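Local coordinates for sugar ABC transporter, periplasmic sugar-binding protein (Caulobacter crescentus, PDB 4IRX) that binds myo-inositol in the cleft between its two lobes, as the periplasmic sugar-binding component of an ABC transporter, at residues A[121-124]-A[125-129]. Sequence-based numbering, arbitrary orientation.
Sequences ADWV and VKTYP
One face of the Trp-123 indole lies against Thr-127, whose OG1 sits 3.2 Å above the ring plane. Thr-127 CB stands almost on the normal of the six-membered ring, 4.0 Å from its centroid, a CH-pi contact, and CG2 reaches CZ2 and CH2. With CG anti to the backbone N (chi1 179°), the indole swings toward the C-terminal end of helix 113-127 and over the threonine one turn on. The Tyr-128 ring meets Val-124 O in plane at its edge; on the same ring, CE1 is 4.3 Å from Trp-123 CH2, and CD1 equally far from Val-124 CG1. Trp-123 O accepts two bonds from opposite faces of its carbonyl plane, from N and OG1 of Thr-127, at 2.9 and 2.7 Å. Tyr-128, the first residue to leave helical geometry, still closes a turn, N to Val-124 O at 2.8 Å. Trp-123, Val-124 and Tyr-128 also pack on Val-197, joining this helix end to the parallel sheet. An alanine replacing Trp-123 would probably uncover OG1, CB and CG2 of Thr-127 and open a gap over Lys-224 and Ile-226. The threonine hydroxyl spends its proton on a backbone carbonyl, so OG1 lies over the indole without bonding to it.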
loop_
_atom_site.group_PDB
_atom_site.type_symbol
_atom_site.label_atom_id
_atom_site.label_comp_id
_atom_site.label_asym_id
_atom_site.label_seq_id
_atom_site.Cartn_x
_atom_site.Cartn_y
_atom_site.Cartn_z
ATOM N N ALA A 121 -12.908 -9.382 0.922
ATOM C CA ALA A 121 -13.827 -10.313 0.269
ATOM C C ALA A 121 -14.681 -11.070 1.292
ATOM O O ALA A 121 -15.857 -11.330 1.038
ATOM C CB ALA A 121 -13.039 -11.322 -0.628
ATOM N N ASP A 122 -14.087 -11.431 2.428
ATOM C CA ASP A 122 -14.817 -12.159 3.473
ATOM C C ASP A 122 -15.927 -11.275 4.013
ATOM O O ASP A 122 -17.023 -11.763 4.303
ATOM C CB ASP A 122 -13.895 -12.656 4.606
ATOM C CG ASP A 122 -13.062 -13.868 4.214
ATOM O OD1 ASP A 122 -13.319 -14.501 3.169
ATOM O OD2 ASP A 122 -12.104 -14.168 4.968
ATOM N N TRP A 123 -15.660 -9.980 4.121
ATOM C CA TRP A 123 -16.702 -9.034 4.489
ATOM C C TRP A 123 -17.869 -9.061 3.503
ATOM O O TRP A 123 -19.051 -9.031 3.906
ATOM C CB TRP A 123 -16.152 -7.594 4.659
ATOM C CG TRP A 123 -17.236 -6.611 5.011
ATOM C CD1 TRP A 123 -17.641 -6.221 6.251
ATOM C CD2 TRP A 123 -18.078 -5.932 4.077
ATOM N NE1 TRP A 123 -18.692 -5.328 6.145
ATOM C CE2 TRP A 123 -18.973 -5.130 4.817
ATOM C CE3 TRP A 123 -18.157 -5.919 2.685
ATOM C CZ2 TRP A 123 -19.945 -4.321 4.200
ATOM C CZ3 TRP A 123 -19.122 -5.109 2.072
ATOM C CH2 TRP A 123 -19.993 -4.327 2.833
ATOM N N VAL A 124 -17.558 -9.088 2.210
ATOM C CA VAL A 124 -18.604 -9.145 1.191
ATOM C C VAL A 124 -19.435 -10.427 1.364
ATOM O O VAL A 124 -20.662 -10.385 1.350
ATOM C CB VAL A 124 -18.024 -9.091 -0.248
ATOM C CG1 VAL A 124 -19.144 -9.268 -1.264
ATOM C CG2 VAL A 124 -17.262 -7.769 -0.451
ATOM N N VAL A 125 -18.756 -11.562 1.541
ATOM C CA VAL A 125 -19.453 -12.839 1.608
ATOM C C VAL A 125 -20.325 -12.902 2.862
ATOM O O VAL A 125 -21.440 -13.408 2.833
ATOM C CB VAL A 125 -18.471 -14.007 1.502
ATOM C CG1 VAL A 125 -19.210 -15.343 1.706
ATOM C CG2 VAL A 125 -17.807 -13.977 0.153
ATOM N N LYS A 126 -19.858 -12.326 3.961
ATOM C CA LYS A 126 -20.652 -12.320 5.190
ATOM C C LYS A 126 -21.855 -11.387 5.066
ATOM O O LYS A 126 -22.956 -11.689 5.544
ATOM C CB LYS A 126 -19.786 -11.919 6.386
ATOM C CG LYS A 126 -20.584 -11.579 7.642
ATOM C CD LYS A 126 -19.654 -11.316 8.817
ATOM C CE LYS A 126 -20.426 -10.845 10.039
ATOM N NZ LYS A 126 -19.502 -10.490 11.157
ATOM N N THR A 127 -21.645 -10.251 4.409
ATOM C CA THR A 127 -22.651 -9.197 4.310
ATOM C C THR A 127 -23.706 -9.497 3.250
ATOM O O THR A 127 -24.847 -9.049 3.350
ATOM C CB THR A 127 -21.938 -7.844 4.028
ATOM O OG1 THR A 127 -21.043 -7.581 5.115
ATOM C CG2 THR A 127 -22.926 -6.685 3.881
ATOM N N TYR A 128 -23.333 -10.289 2.245
ATOM C CA TYR A 128 -24.236 -10.626 1.156
ATOM C C TYR A 128 -24.342 -12.134 0.992
ATOM O O TYR A 128 -23.828 -12.691 0.031
ATOM C CB TYR A 128 -23.747 -9.975 -0.145
ATOM C CG TYR A 128 -23.854 -8.464 -0.145
ATOM C CD1 TYR A 128 -22.816 -7.671 0.323
ATOM C CD2 TYR A 128 -25.006 -7.838 -0.590
ATOM C CE1 TYR A 128 -22.906 -6.284 0.310
ATOM C CE2 TYR A 128 -25.111 -6.450 -0.596
ATOM C CZ TYR A 128 -24.052 -5.694 -0.145
ATOM O OH TYR A 128 -24.155 -4.317 -0.148
ATOM N N PRO A 129 -24.991 -12.819 1.946
ATOM C CA PRO A 129 -24.888 -14.285 1.861
ATOM C C PRO A 129 -25.592 -14.929 0.682
ATOM O O PRO A 129 -25.323 -16.110 0.434
ATOM C CB PRO A 129 -25.456 -14.782 3.202
ATOM C CG PRO A 129 -26.130 -13.609 3.825
ATOM C CD PRO A 129 -25.549 -12.348 3.225
#